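Local structure of mandelate racemase/muconate lactonizing enzyme family protein (Azoarcus sp., 2QDE) at residues Ile86-Val90 with Leu278-Arg282; Val300-Ala306 with Asn326-Ile332; Asn343-Asn348 with Ile367-Leu373. The protein belongs to the enolase superfamily, joining an N-terminal capping domain to a modified TIM barrel that here holds a barium ion. One frame throughout, in Å; residues are numbered along the deposited sequence.

Contact 1: Ile86-Val90 with Leu278-Arg282; sequences IEKIV and LKAQR
Two helical turns, Ile86-Val90 at the start of helix 86-96 and Leu278-Arg282 near the start of helix 277-290, cross almost perpendicularly, with a signed angle of -91° and axes 11.7 Å apart. Glu87 and Leu278 have the nearest CA atoms, at 7.6 Å. Side chains bridge this gap. The apolar part centres on Leu278 (chi1 t, chi2 p), whose CD2 lies 4.1 Å from Ile86 CG2 and 3.9 Å from Val90 CG2; Val90 CG1 meets Lys279 CG at 4.0 Å. The polar part is a salt bridge between Arg282 (m, t, t) and Glu87 (chi1 m, chi2 m), Arg282 NH2 to Glu87 OE1 at 3.1 Å, weak as a hydrogen bond; OE1 also accepts from Asp317 N of the second subunit. One water joins Glu87 O (2.8 Å) to Arg282 NH2 (2.9 Å), another Glu87 OE2 (2.7 Å) to Arg282 NE (3.0 Å). Capping-domain helix against outer barrel helix, this is the interdomain packing of an enolase-superfamily chain, at a subunit interface.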
ATOM      1  N   ILE A  86       7.064  30.797 -25.854  1.00 16.48           N
ATOM      2  CA  ILE A  86       6.088  29.719 -25.775  1.00 16.06           C
ATOM      3  C   ILE A  86       5.923  29.136 -24.372  1.00 16.20           C
ATOM      4  O   ILE A  86       4.795  28.927 -23.937  1.00 13.66           O
ATOM      5  CB  ILE A  86       6.420  28.605 -26.794  1.00 17.58           C
ATOM      6  CG1 ILE A  86       6.277  29.167 -28.219  1.00 18.41           C
ATOM      7  CG2 ILE A  86       5.470  27.420 -26.617  1.00 16.34           C
ATOM      8  CD1 ILE A  86       6.665  28.193 -29.320  1.00 19.09           C
ATOM      9  N   GLU A  87       7.023  28.875 -23.665  1.00 14.66           N
ATOM     10  CA  GLU A  87       6.927  28.349 -22.297  1.00 15.76           C
ATOM     11  C   GLU A  87       6.093  29.323 -21.453  1.00 17.11           C
ATOM     12  O   GLU A  87       5.177  28.922 -20.735  1.00 16.04           O
ATOM     13  CB  GLU A  87       8.316  28.216 -21.647  1.00 13.92           C
ATOM     14  CG  GLU A  87       9.161  27.009 -22.064  1.00 15.69           C
ATOM     15  CD  GLU A  87       8.936  25.772 -21.192  1.00 17.85           C
ATOM     16  OE1 GLU A  87       8.510  25.910 -20.021  1.00 17.15           O
ATOM     17  OE2 GLU A  87       9.211  24.653 -21.678  1.00 18.85           O
ATOM     18  N   LYS A  88       6.427  30.607 -21.548  1.00 17.70           N
ATOM     19  CA  LYS A  88       5.735  31.639 -20.787  1.00 16.72           C
ATOM     20  C   LYS A  88       4.237  31.682 -21.089  1.00 17.47           C
ATOM     21  O   LYS A  88       3.413  31.636 -20.174  1.00 16.92           O
ATOM     22  CB  LYS A  88       6.361  33.009 -21.074  1.00 17.27           C
ATOM     23  CG  LYS A  88       5.810  34.139 -20.212  1.00 18.24           C
ATOM     24  CD  LYS A  88       6.266  35.499 -20.729  1.00 19.54           C
ATOM     25  CE  LYS A  88       5.598  36.629 -19.959  1.00 20.48           C
ATOM     26  NZ  LYS A  88       5.821  37.951 -20.616  1.00 22.47           N
ATOM     27  N   ILE A  89       3.887  31.766 -22.369  1.00 16.41           N
ATOM     28  CA  ILE A  89       2.484  31.829 -22.780  1.00 17.01           C
ATOM     29  C   ILE A  89       1.680  30.581 -22.409  1.00 17.29           C
ATOM     30  O   ILE A  89       0.550  30.684 -21.924  1.00 17.49           O
ATOM     31  CB  ILE A  89       2.377  32.082 -24.304  1.00 16.43           C
ATOM     32  CG1 ILE A  89       2.980  33.450 -24.631  1.00 16.53           C
ATOM     33  CG2 ILE A  89       0.918  32.021 -24.749  1.00 16.13           C
ATOM     34  CD1 ILE A  89       3.175  33.704 -26.115  1.00 15.80           C
ATOM     35  N   VAL A  90       2.253  29.404 -22.640  1.00 16.66           N
ATOM     36  CA  VAL A  90       1.571  28.159 -22.300  1.00 15.01           C
ATOM     37  C   VAL A  90       1.303  28.140 -20.800  1.00 16.03           C
ATOM     38  O   VAL A  90       0.253  27.685 -20.354  1.00 16.86           O
ATOM     39  CB  VAL A  90       2.429  26.926 -22.689  1.00 15.63           C
ATOM     40  CG1 VAL A  90       1.788  25.638 -22.168  1.00 13.57           C
ATOM     41  CG2 VAL A  90       2.574  26.863 -24.197  1.00 14.79           C
ATOM     42  N   LEU A 278       3.997  21.794 -26.882  1.00 16.59           N
ATOM     43  CA  LEU A 278       4.842  21.828 -25.696  1.00 16.93           C
ATOM     44  C   LEU A 278       4.264  20.889 -24.638  1.00 17.08           C
ATOM     45  O   LEU A 278       4.984  20.073 -24.077  1.00 15.98           O
ATOM     46  CB  LEU A 278       4.951  23.250 -25.138  1.00 16.47           C
ATOM     47  CG  LEU A 278       5.709  23.403 -23.816  1.00 19.25           C
ATOM     48  CD1 LEU A 278       7.082  22.734 -23.899  1.00 19.13           C
ATOM     49  CD2 LEU A 278       5.845  24.878 -23.481  1.00 17.74           C
ATOM     50  N   LYS A 279       2.964  21.010 -24.377  1.00 16.60           N
ATOM     51  CA  LYS A 279       2.299  20.148 -23.405  1.00 17.30           C
ATOM     52  C   LYS A 279       2.460  18.681 -23.819  1.00 16.11           C
ATOM     53  O   LYS A 279       2.606  17.794 -22.969  1.00 14.64           O
ATOM     54  CB  LYS A 279       0.808  20.506 -23.300  1.00 19.18           C
ATOM     55  CG  LYS A 279       0.521  21.835 -22.595  1.00 23.74           C
ATOM     56  CD  LYS A 279       0.772  21.758 -21.092  1.00 29.69           C
ATOM     57  CE  LYS A 279      -0.351  20.994 -20.355  1.00 32.94           C
ATOM     58  NZ  LYS A 279       0.190  20.052 -19.294  1.00 31.47           N
ATOM     59  N   ALA A 280       2.435  18.430 -25.126  1.00 14.85           N
ATOM     60  CA  ALA A 280       2.599  17.078 -25.642  1.00 14.14           C
ATOM     61  C   ALA A 280       4.001  16.549 -25.322  1.00 14.96           C
ATOM     62  O   ALA A 280       4.161  15.383 -24.982  1.00 12.86           O
ATOM     63  CB  ALA A 280       2.357  17.048 -27.145  1.00 12.74           C
ATOM     64  N   GLN A 281       5.016  17.402 -25.434  1.00 15.51           N
ATOM     65  CA  GLN A 281       6.383  16.971 -25.135  1.00 15.44           C
ATOM     66  C   GLN A 281       6.494  16.548 -23.670  1.00 15.48           C
ATOM     67  O   GLN A 281       7.172  15.575 -23.345  1.00 14.04           O
ATOM     68  CB  GLN A 281       7.382  18.096 -25.429  1.00 15.14           C
ATOM     69  CG  GLN A 281       7.486  18.475 -26.903  1.00 14.62           C
ATOM     70  CD  GLN A 281       8.507  19.566 -27.143  1.00 17.85           C
ATOM     71  OE1 GLN A 281       9.586  19.324 -27.699  1.00 19.17           O
ATOM     72  NE2 GLN A 281       8.180  20.774 -26.709  1.00 14.78           N
ATOM     73  N   ARG A 282       5.827  17.287 -22.789  1.00 14.62           N
ATOM     74  CA  ARG A 282       5.848  16.957 -21.367  1.00 16.41           C
ATOM     75  C   ARG A 282       5.124  15.620 -21.169  1.00 15.53           C
ATOM     76  O   ARG A 282       5.590  14.745 -20.448  1.00 13.96           O
ATOM     77  CB  ARG A 282       5.166  18.070 -20.563  1.00 14.38           C
ATOM     78  CG  ARG A 282       5.881  19.421 -20.669  1.00 16.80           C
ATOM     79  CD  ARG A 282       5.142  20.518 -19.917  1.00 16.58           C
ATOM     80  NE  ARG A 282       5.844  21.798 -19.999  1.00 18.82           N
ATOM     81  CZ  ARG A 282       5.316  22.972 -19.662  1.00 18.38           C
ATOM     82  NH1 ARG A 282       4.069  23.046 -19.214  1.00 18.04           N
ATOM     83  NH2 ARG A 282       6.037  24.080 -19.781  1.00 19.50           N
TER
HETATM   84  O   HOH W   1       4.694  26.582 -19.336  1.00 17.57           O
HETATM   85  O   HOH W   2       8.723  22.224 -20.548  1.00 20.17           O

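Contact 2: Val300-Ala306 with Asn326-Ile332; sequences VGSGLEA and NAGPLHI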
ATOM      1  N   VAL A 300      -9.795  14.710 -36.560  1.00 24.60           N
ATOM      2  CA  VAL A 300     -10.038  14.801 -38.003  1.00 24.21           C
ATOM      3  C   VAL A 300     -10.094  16.219 -38.564  1.00 25.49           C
ATOM      4  O   VAL A 300     -11.061  16.959 -38.342  1.00 23.76           O
ATOM      5  CB  VAL A 300     -11.332  14.072 -38.389  1.00 25.80           C
ATOM      6  CG1 VAL A 300     -11.556  14.178 -39.895  1.00 26.74           C
ATOM      7  CG2 VAL A 300     -11.237  12.613 -37.972  1.00 27.31           C
ATOM      8  N   GLY A 301      -9.054  16.579 -39.309  1.00 23.68           N
ATOM      9  CA  GLY A 301      -8.985  17.904 -39.889  1.00 23.21           C
ATOM     10  C   GLY A 301      -8.203  17.963 -41.187  1.00 23.20           C
ATOM     11  O   GLY A 301      -7.818  16.938 -41.750  1.00 23.29           O
ATOM     12  N   SER A 302      -7.963  19.186 -41.646  1.00 21.29           N
ATOM     13  CA  SER A 302      -7.248  19.454 -42.885  1.00 21.76           C
ATOM     14  C   SER A 302      -5.777  19.091 -42.778  1.00 21.76           C
ATOM     15  O   SER A 302      -5.333  18.572 -41.759  1.00 20.14           O
ATOM     16  CB  SER A 302      -7.347  20.939 -43.211  1.00 20.92           C
ATOM     17  OG  SER A 302      -6.633  21.692 -42.237  1.00 21.85           O
ATOM     18  N   GLY A 303      -5.030  19.379 -43.841  1.00 20.32           N
ATOM     19  CA  GLY A 303      -3.604  19.113 -43.838  1.00 18.44           C
ATOM     20  C   GLY A 303      -2.948  20.001 -42.796  1.00 19.02           C
ATOM     21  O   GLY A 303      -1.847  19.709 -42.311  1.00 18.47           O
ATOM     22  N   LEU A 304      -3.624  21.096 -42.446  1.00 18.11           N
ATOM     23  CA  LEU A 304      -3.094  22.004 -41.441  1.00 19.68           C
ATOM     24  C   LEU A 304      -3.273  21.379 -40.063  1.00 18.90           C
ATOM     25  O   LEU A 304      -2.386  21.464 -39.221  1.00 18.63           O
ATOM     26  CB  LEU A 304      -3.795  23.366 -41.487  1.00 19.38           C
ATOM     27  CG  LEU A 304      -3.292  24.370 -40.435  1.00 17.62           C
ATOM     28  CD1 LEU A 304      -1.788  24.548 -40.580  1.00 18.49           C
ATOM     29  CD2 LEU A 304      -3.991  25.710 -40.604  1.00 18.79           C
ATOM     30  N   GLU A 305      -4.422  20.752 -39.836  1.00 19.07           N
ATOM     31  CA  GLU A 305      -4.685  20.099 -38.557  1.00 19.22           C
ATOM     32  C   GLU A 305      -3.661  18.984 -38.334  1.00 18.90           C
ATOM     33  O   GLU A 305      -3.187  18.768 -37.215  1.00 18.08           O
ATOM     34  CB  GLU A 305      -6.104  19.509 -38.550  1.00 19.05           C
ATOM     35  CG  GLU A 305      -6.543  18.845 -37.244  1.00 19.46           C
ATOM     36  CD  GLU A 305      -6.006  17.428 -37.060  1.00 21.69           C
ATOM     37  OE1 GLU A 305      -5.818  16.713 -38.072  1.00 22.02           O
ATOM     38  OE2 GLU A 305      -5.789  17.018 -35.895  1.00 22.44           O
ATOM     39  N   ALA A 306      -3.307  18.281 -39.406  1.00 17.70           N
ATOM     40  CA  ALA A 306      -2.353  17.178 -39.288  1.00 18.31           C
ATOM     41  C   ALA A 306      -0.901  17.604 -39.071  1.00 18.79           C
ATOM     42  O   ALA A 306      -0.099  16.833 -38.537  1.00 18.48           O
ATOM     43  CB  ALA A 306      -2.447  16.288 -40.518  1.00 17.32           C
ATOM     44  N   ASN A 326      -2.126   9.693 -37.220  1.00 22.81           N
ATOM     45  CA  ASN A 326      -2.463  11.074 -37.542  1.00 21.65           C
ATOM     46  C   ASN A 326      -2.779  11.178 -39.041  1.00 20.22           C
ATOM     47  O   ASN A 326      -1.913  11.530 -39.831  1.00 21.15           O
ATOM     48  CB  ASN A 326      -1.274  11.964 -37.160  1.00 21.02           C
ATOM     49  CG  ASN A 326      -1.479  13.424 -37.524  1.00 20.44           C
ATOM     50  OD1 ASN A 326      -2.489  14.034 -37.174  1.00 19.62           O
ATOM     51  ND2 ASN A 326      -0.499  13.997 -38.218  1.00 21.45           N
ATOM     52  N   ALA A 327      -4.020  10.875 -39.426  1.00 20.43           N
ATOM     53  CA  ALA A 327      -4.404  10.900 -40.842  1.00 21.00           C
ATOM     54  C   ALA A 327      -5.729  11.602 -41.151  1.00 20.84           C
ATOM     55  O   ALA A 327      -6.504  11.137 -41.993  1.00 20.48           O
ATOM     56  CB  ALA A 327      -4.441   9.467 -41.381  1.00 19.98           C
ATOM     57  N   GLY A 328      -5.978  12.723 -40.481  1.00 21.13           N
ATOM     58  CA  GLY A 328      -7.210  13.463 -40.694  1.00 21.61           C
ATOM     59  C   GLY A 328      -7.563  13.705 -42.153  1.00 21.11           C
ATOM     60  O   GLY A 328      -8.705  13.458 -42.551  1.00 20.63           O
ATOM     61  N   PRO A 329      -6.616  14.187 -42.976  1.00 21.38           N
ATOM     62  CA  PRO A 329      -6.861  14.454 -44.398  1.00 21.53           C
ATOM     63  C   PRO A 329      -7.390  13.258 -45.194  1.00 22.15           C
ATOM     64  O   PRO A 329      -8.210  13.427 -46.098  1.00 22.33           O
ATOM     65  CB  PRO A 329      -5.497  14.925 -44.901  1.00 22.68           C
ATOM     66  CG  PRO A 329      -4.919  15.618 -43.696  1.00 22.25           C
ATOM     67  CD  PRO A 329      -5.258  14.618 -42.599  1.00 21.21           C
ATOM     68  N   LEU A 330      -6.923  12.054 -44.869  1.00 21.96           N
ATOM     69  CA  LEU A 330      -7.374  10.862 -45.586  1.00 21.02           C
ATOM     70  C   LEU A 330      -8.836  10.542 -45.280  1.00 22.09           C
ATOM     71  O   LEU A 330      -9.545  10.000 -46.124  1.00 20.30           O
ATOM     72  CB  LEU A 330      -6.492   9.652 -45.245  1.00 19.97           C
ATOM     73  CG  LEU A 330      -4.987   9.789 -45.509  1.00 20.85           C
ATOM     74  CD1 LEU A 330      -4.292   8.464 -45.208  1.00 20.76           C
ATOM     75  CD2 LEU A 330      -4.747  10.186 -46.953  1.00 21.86           C
ATOM     76  N   HIS A 331      -9.288  10.871 -44.073  1.00 22.73           N
ATOM     77  CA  HIS A 331     -10.675  10.611 -43.702  1.00 24.52           C
ATOM     78  C   HIS A 331     -11.579  11.669 -44.339  1.00 24.30           C
ATOM     79  O   HIS A 331     -12.649  11.355 -44.867  1.00 24.17           O
ATOM     80  CB  HIS A 331     -10.834  10.622 -42.175  1.00 25.58           C
ATOM     81  CG  HIS A 331     -10.035   9.561 -41.480  1.00 28.52           C
ATOM     82  ND1 HIS A 331      -9.179   9.838 -40.435  1.00 30.06           N
ATOM     83  CD2 HIS A 331      -9.959   8.223 -41.683  1.00 29.46           C
ATOM     84  CE1 HIS A 331      -8.611   8.717 -40.024  1.00 30.80           C
ATOM     85  NE2 HIS A 331      -9.065   7.722 -40.764  1.00 31.03           N
ATOM     86  N   ILE A 332     -11.144  12.924 -44.304  1.00 23.25           N
ATOM     87  CA  ILE A 332     -11.940  13.999 -44.888  1.00 24.46           C
ATOM     88  C   ILE A 332     -12.113  13.826 -46.400  1.00 24.91           C
ATOM     89  O   ILE A 332     -13.207  14.027 -46.940  1.00 23.67           O
ATOM     90  CB  ILE A 332     -11.295  15.389 -44.617  1.00 24.41           C
ATOM     91  CG1 ILE A 332     -11.446  15.754 -43.139  1.00 23.85           C
ATOM     92  CG2 ILE A 332     -11.945  16.461 -45.494  1.00 22.18           C
ATOM     93  CD1 ILE A 332     -10.802  17.081 -42.774  1.00 25.92           C
TER
HETATM   94  O   HOH W   3      -4.527  14.492 -38.934  1.00 23.50           O
HETATM   95  O   HOH W   4      -3.524  15.976 -35.143  1.00 24.59           O
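Asn326 opens the segment with a direct hydrogen bond to the first turn of helix 303-315: its ND2 donates to Ala306 O at 2.9 Å. Its OD1 accepts from a water, 2.7 Å away, that also donates to Glu305 OE1 (2.7 Å) and accepts from Gly328 N (2.8 Å), so the loop is tied to the Glu305 carboxylate, whose OE2 is held by Gln272 NE2 and Met299 N. After Ala327, the N-cap, Gly328 brings its CA within 4.1 Å of Val300 CA; a CB here would clash with Gly301 N and Glu305 OE1. In this TIM-barrel-like domain, strand 294-296 leads through Val300-Gly301 into helix 303-315, and the chain comes back past that helix's N-terminus at Asn326-Ile332. Pro329 has no proton to offer Gly301 O, 3.2 Å from its N, and packs by its ring instead, CG 3.6 Å from Ser302 O and 3.7 Å from Gly303 CA, CD 3.9 Å from Ala306 CB. His331 ND1 approaches Val300 CG2 at 4.2 Å. Ile332 then closes over the loop, its CG1 3.6 Å from Val300 CG1 and its CD1 3.2 Å from Gly301 O.

Contact 3: Asn343-Asn348 with Ile367-Leu373; sequences NDIALN and IELNEDL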
ATOM      1  N   ASN A 343      -8.526  19.510 -52.956  1.00 29.90           N
ATOM      2  CA  ASN A 343      -9.380  20.595 -52.495  1.00 28.62           C
ATOM      3  C   ASN A 343      -9.385  20.729 -50.973  1.00 26.31           C
ATOM      4  O   ASN A 343     -10.443  20.786 -50.357  1.00 23.27           O
ATOM      5  CB  ASN A 343     -10.805  20.373 -53.021  1.00 31.20           C
ATOM      6  CG  ASN A 343     -11.718  21.573 -52.782  1.00 33.51           C
ATOM      7  OD1 ASN A 343     -12.468  21.622 -51.800  1.00 35.66           O
ATOM      8  ND2 ASN A 343     -11.647  22.555 -53.681  1.00 35.27           N
ATOM      9  N   ASP A 344      -8.191  20.781 -50.378  1.00 24.81           N
ATOM     10  CA  ASP A 344      -8.040  20.919 -48.925  1.00 22.09           C
ATOM     11  C   ASP A 344      -7.692  22.377 -48.634  1.00 22.01           C
ATOM     12  O   ASP A 344      -7.137  23.058 -49.501  1.00 21.11           O
ATOM     13  CB  ASP A 344      -6.903  20.018 -48.426  1.00 21.12           C
ATOM     14  CG  ASP A 344      -6.892  19.871 -46.913  1.00 21.34           C
ATOM     15  OD1 ASP A 344      -7.769  19.164 -46.375  1.00 22.49           O
ATOM     16  OD2 ASP A 344      -6.012  20.466 -46.258  1.00 21.64           O
ATOM     17  N   ILE A 345      -8.003  22.875 -47.436  1.00 20.80           N
ATOM     18  CA  ILE A 345      -7.668  24.263 -47.142  1.00 21.43           C
ATOM     19  C   ILE A 345      -6.155  24.423 -47.129  1.00 22.04           C
ATOM     20  O   ILE A 345      -5.640  25.542 -47.110  1.00 24.06           O
ATOM     21  CB  ILE A 345      -8.254  24.755 -45.799  1.00 22.69           C
ATOM     22  CG1 ILE A 345      -7.722  23.921 -44.643  1.00 21.47           C
ATOM     23  CG2 ILE A 345      -9.776  24.695 -45.847  1.00 21.75           C
ATOM     24  CD1 ILE A 345      -8.034  24.527 -43.295  1.00 23.32           C
ATOM     25  N   ALA A 346      -5.446  23.295 -47.119  1.00 21.58           N
ATOM     26  CA  ALA A 346      -3.989  23.315 -47.179  1.00 22.41           C
ATOM     27  C   ALA A 346      -3.676  23.134 -48.658  1.00 22.09           C
ATOM     28  O   ALA A 346      -4.059  22.124 -49.250  1.00 22.94           O
ATOM     29  CB  ALA A 346      -3.387  22.155 -46.382  1.00 21.34           C
ATOM     30  N   LEU A 347      -3.013  24.110 -49.263  1.00 23.67           N
ATOM     31  CA  LEU A 347      -2.674  23.998 -50.674  1.00 24.07           C
ATOM     32  C   LEU A 347      -1.645  22.900 -50.856  1.00 24.12           C
ATOM     33  O   LEU A 347      -1.575  22.273 -51.911  1.00 24.13           O
ATOM     34  CB  LEU A 347      -2.104  25.315 -51.205  1.00 25.41           C
ATOM     35  CG  LEU A 347      -3.064  26.498 -51.327  1.00 23.63           C
ATOM     36  CD1 LEU A 347      -2.269  27.753 -51.605  1.00 23.27           C
ATOM     37  CD2 LEU A 347      -4.070  26.237 -52.441  1.00 25.39           C
ATOM     38  N   ASN A 348      -0.857  22.660 -49.811  1.00 23.81           N
ATOM     39  CA  ASN A 348       0.188  21.644 -49.851  1.00 22.31           C
ATOM     40  C   ASN A 348       0.076  20.652 -48.686  1.00 22.88           C
ATOM     41  O   ASN A 348       0.867  20.682 -47.745  1.00 23.56           O
ATOM     42  CB  ASN A 348       1.555  22.329 -49.848  1.00 23.14           C
ATOM     43  CG  ASN A 348       1.776  23.197 -48.615  1.00 22.98           C
ATOM     44  OD1 ASN A 348       0.839  23.784 -48.064  1.00 22.47           O
ATOM     45  ND2 ASN A 348       3.025  23.288 -48.186  1.00 22.93           N
ATOM     46  N   ILE A 367       2.707  25.002 -44.022  1.00 19.93           N
ATOM     47  CA  ILE A 367       1.425  24.966 -44.717  1.00 21.10           C
ATOM     48  C   ILE A 367       1.045  26.312 -45.345  1.00 22.48           C
ATOM     49  O   ILE A 367       1.240  27.373 -44.743  1.00 22.76           O
ATOM     50  CB  ILE A 367       0.283  24.547 -43.753  1.00 20.93           C
ATOM     51  CG1 ILE A 367       0.552  23.142 -43.199  1.00 19.66           C
ATOM     52  CG2 ILE A 367      -1.064  24.603 -44.473  1.00 18.89           C
ATOM     53  CD1 ILE A 367       0.525  22.047 -44.242  1.00 20.00           C
ATOM     54  N   GLU A 368       0.487  26.245 -46.550  1.00 24.56           N
ATOM     55  CA  GLU A 368       0.027  27.420 -47.297  1.00 25.69           C
ATOM     56  C   GLU A 368      -1.487  27.286 -47.424  1.00 23.07           C
ATOM     57  O   GLU A 368      -1.979  26.342 -48.045  1.00 23.49           O
ATOM     58  CB  GLU A 368       0.631  27.434 -48.700  1.00 28.07           C
ATOM     59  CG  GLU A 368       2.132  27.295 -48.739  1.00 35.32           C
ATOM     60  CD  GLU A 368       2.835  28.619 -48.622  1.00 39.17           C
ATOM     61  OE1 GLU A 368       2.412  29.446 -47.779  1.00 41.28           O
ATOM     62  OE2 GLU A 368       3.814  28.835 -49.371  1.00 41.38           O
ATOM     63  N   LEU A 369      -2.224  28.224 -46.844  1.00 23.82           N
ATOM     64  CA  LEU A 369      -3.679  28.164 -46.893  1.00 24.17           C
ATOM     65  C   LEU A 369      -4.307  28.618 -48.205  1.00 24.53           C
ATOM     66  O   LEU A 369      -3.867  29.587 -48.828  1.00 24.40           O
ATOM     67  CB  LEU A 369      -4.295  28.996 -45.760  1.00 24.23           C
ATOM     68  CG  LEU A 369      -4.356  28.420 -44.344  1.00 25.56           C
ATOM     69  CD1 LEU A 369      -5.085  29.399 -43.441  1.00 25.34           C
ATOM     70  CD2 LEU A 369      -5.080  27.081 -44.350  1.00 25.07           C
ATOM     71  N   ASN A 370      -5.338  27.897 -48.622  1.00 22.96           N
ATOM     72  CA  ASN A 370      -6.078  28.264 -49.813  1.00 23.44           C
ATOM     73  C   ASN A 370      -7.094  29.240 -49.218  1.00 23.32           C
ATOM     74  O   ASN A 370      -8.149  28.827 -48.743  1.00 21.61           O
ATOM     75  CB  ASN A 370      -6.785  27.038 -50.393  1.00 23.91           C
ATOM     76  CG  ASN A 370      -7.621  27.370 -51.613  1.00 24.59           C
ATOM     77  OD1 ASN A 370      -8.124  28.487 -51.745  1.00 24.62           O
ATOM     78  ND2 ASN A 370      -7.793  26.398 -52.499  1.00 24.03           N
ATOM     79  N   GLU A 371      -6.755  30.526 -49.221  1.00 22.96           N
ATOM     80  CA  GLU A 371      -7.612  31.558 -48.634  1.00 24.64           C
ATOM     81  C   GLU A 371      -9.061  31.609 -49.122  1.00 25.31           C
ATOM     82  O   GLU A 371      -9.986  31.730 -48.311  1.00 22.99           O
ATOM     83  CB  GLU A 371      -6.981  32.942 -48.819  1.00 25.47           C
ATOM     84  CG  GLU A 371      -5.620  33.130 -48.157  1.00 27.33           C
ATOM     85  CD  GLU A 371      -5.649  32.950 -46.646  1.00 30.35           C
ATOM     86  OE1 GLU A 371      -6.708  33.195 -46.018  1.00 31.15           O
ATOM     87  OE2 GLU A 371      -4.593  32.579 -46.079  1.00 31.15           O
ATOM     88  N   ASP A 372      -9.277  31.535 -50.432  1.00 26.26           N
ATOM     89  CA  ASP A 372     -10.644  31.592 -50.915  1.00 28.15           C
ATOM     90  C   ASP A 372     -11.458  30.363 -50.508  1.00 26.45           C
ATOM     91  O   ASP A 372     -12.655  30.476 -50.237  1.00 25.57           O
ATOM     92  CB  ASP A 372     -10.682  31.838 -52.437  1.00 33.49           C
ATOM     93  CG  ASP A 372      -9.613  31.090 -53.189  1.00 38.98           C
ATOM     94  OD1 ASP A 372      -9.786  29.865 -53.382  1.00 42.29           O
ATOM     95  OD2 ASP A 372      -8.600  31.724 -53.601  1.00 41.90           O
ATOM     96  N   LEU A 373     -10.818  29.198 -50.434  1.00 24.30           N
ATOM     97  CA  LEU A 373     -11.529  27.990 -50.017  1.00 22.78           C
ATOM     98  C   LEU A 373     -11.923  28.161 -48.554  1.00 21.48           C
ATOM     99  O   LEU A 373     -13.008  27.749 -48.134  1.00 21.07           O
ATOM    100  CB  LEU A 373     -10.641  26.749 -50.177  1.00 21.93           C
ATOM    101  CG  LEU A 373     -11.193  25.425 -49.637  1.00 21.28           C
ATOM    102  CD1 LEU A 373     -12.534  25.106 -50.273  1.00 19.87           C
ATOM    103  CD2 LEU A 373     -10.191  24.310 -49.918  1.00 21.92           C
TER
HETATM  104  O   HOH W   5      -6.912  23.519 -52.195  1.00 31.33           O
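The largest bump here is Leu373, on the first turn of helix 371-377. Its CD2 sits in a hollow of backbone at the bend of Asn343-Ile345, 3.6 Å from Asn343 O, 3.3 Å from Asp344 O and 3.6 Å from Ile345 N, with Ile345 CG2 at 4.1 Å as one wall. The two segments then run antiparallel for a short way, Ala346 and Leu369 forming a single bridge as a non-hydrogen-bonded pair. It is flanked by the hydrogen bonds from Asn370 N to Ile345 O (2.8 Å) and from Leu347 N to Glu368 O (2.7 Å), while Leu369 CA adds a CH...O contact to Ile345 O at 3.3 Å. On the face formed by Ile345, Ala346, Ile367 and Leu369, Ile345 CD1 meets Leu369 CD2 at 4.0 Å. The small Ala346 leaves room for Ile367, Ala346 CB lying 3.9 Å from Ile367 CG2. On the solvent-facing side Leu347 lies along the other segment, its CD2 3.5 Å from Asn370 CB and its CD1 4.1 Å from Glu368 CB. Asn348 ties one end, its OD1 accepting from Glu368 N at 2.9 Å. Asn370 is the N-cap that starts helix 371-377, OD1 accepting from Leu373 N at 3.1 Å; its ND2 reaches Asp344 O through a water. Asp344 OD1 is bound by His333 NE2. Ile345 and Leu369 reach Asp49 and Ile47 of strand 45-49, respectively. Such a link between the barrel's end and the capping domain is in keeping with the enolase-superfamily fold, in which the chain returns to the N-terminal domain, here adding strand 385-387 to its sheet.

In the fold
Contacts 2 and 3 are neighbours, their centres 13 Å apart. Asp344 OD2 of contact 3 is 2.8 Å from Gly303 N of contact 2, a probable hydrogen bond, and Ser302 CB packs on Ile345 CG1 at 3.3 Å, so the start of helix 303-315 is shared between them. Contact 1 stands apart, with centres 23 Å from contact 2 and 27 Å from contact 3; it joins the two domains at a separate place, whereas contacts 2 and 3 both meet strand 45-49 of the capping domain. The barium ion, bound by Asp195, Asn197, Glu221 and Asp246, lies about 11 Å from the side chain of Val300 in contact 2.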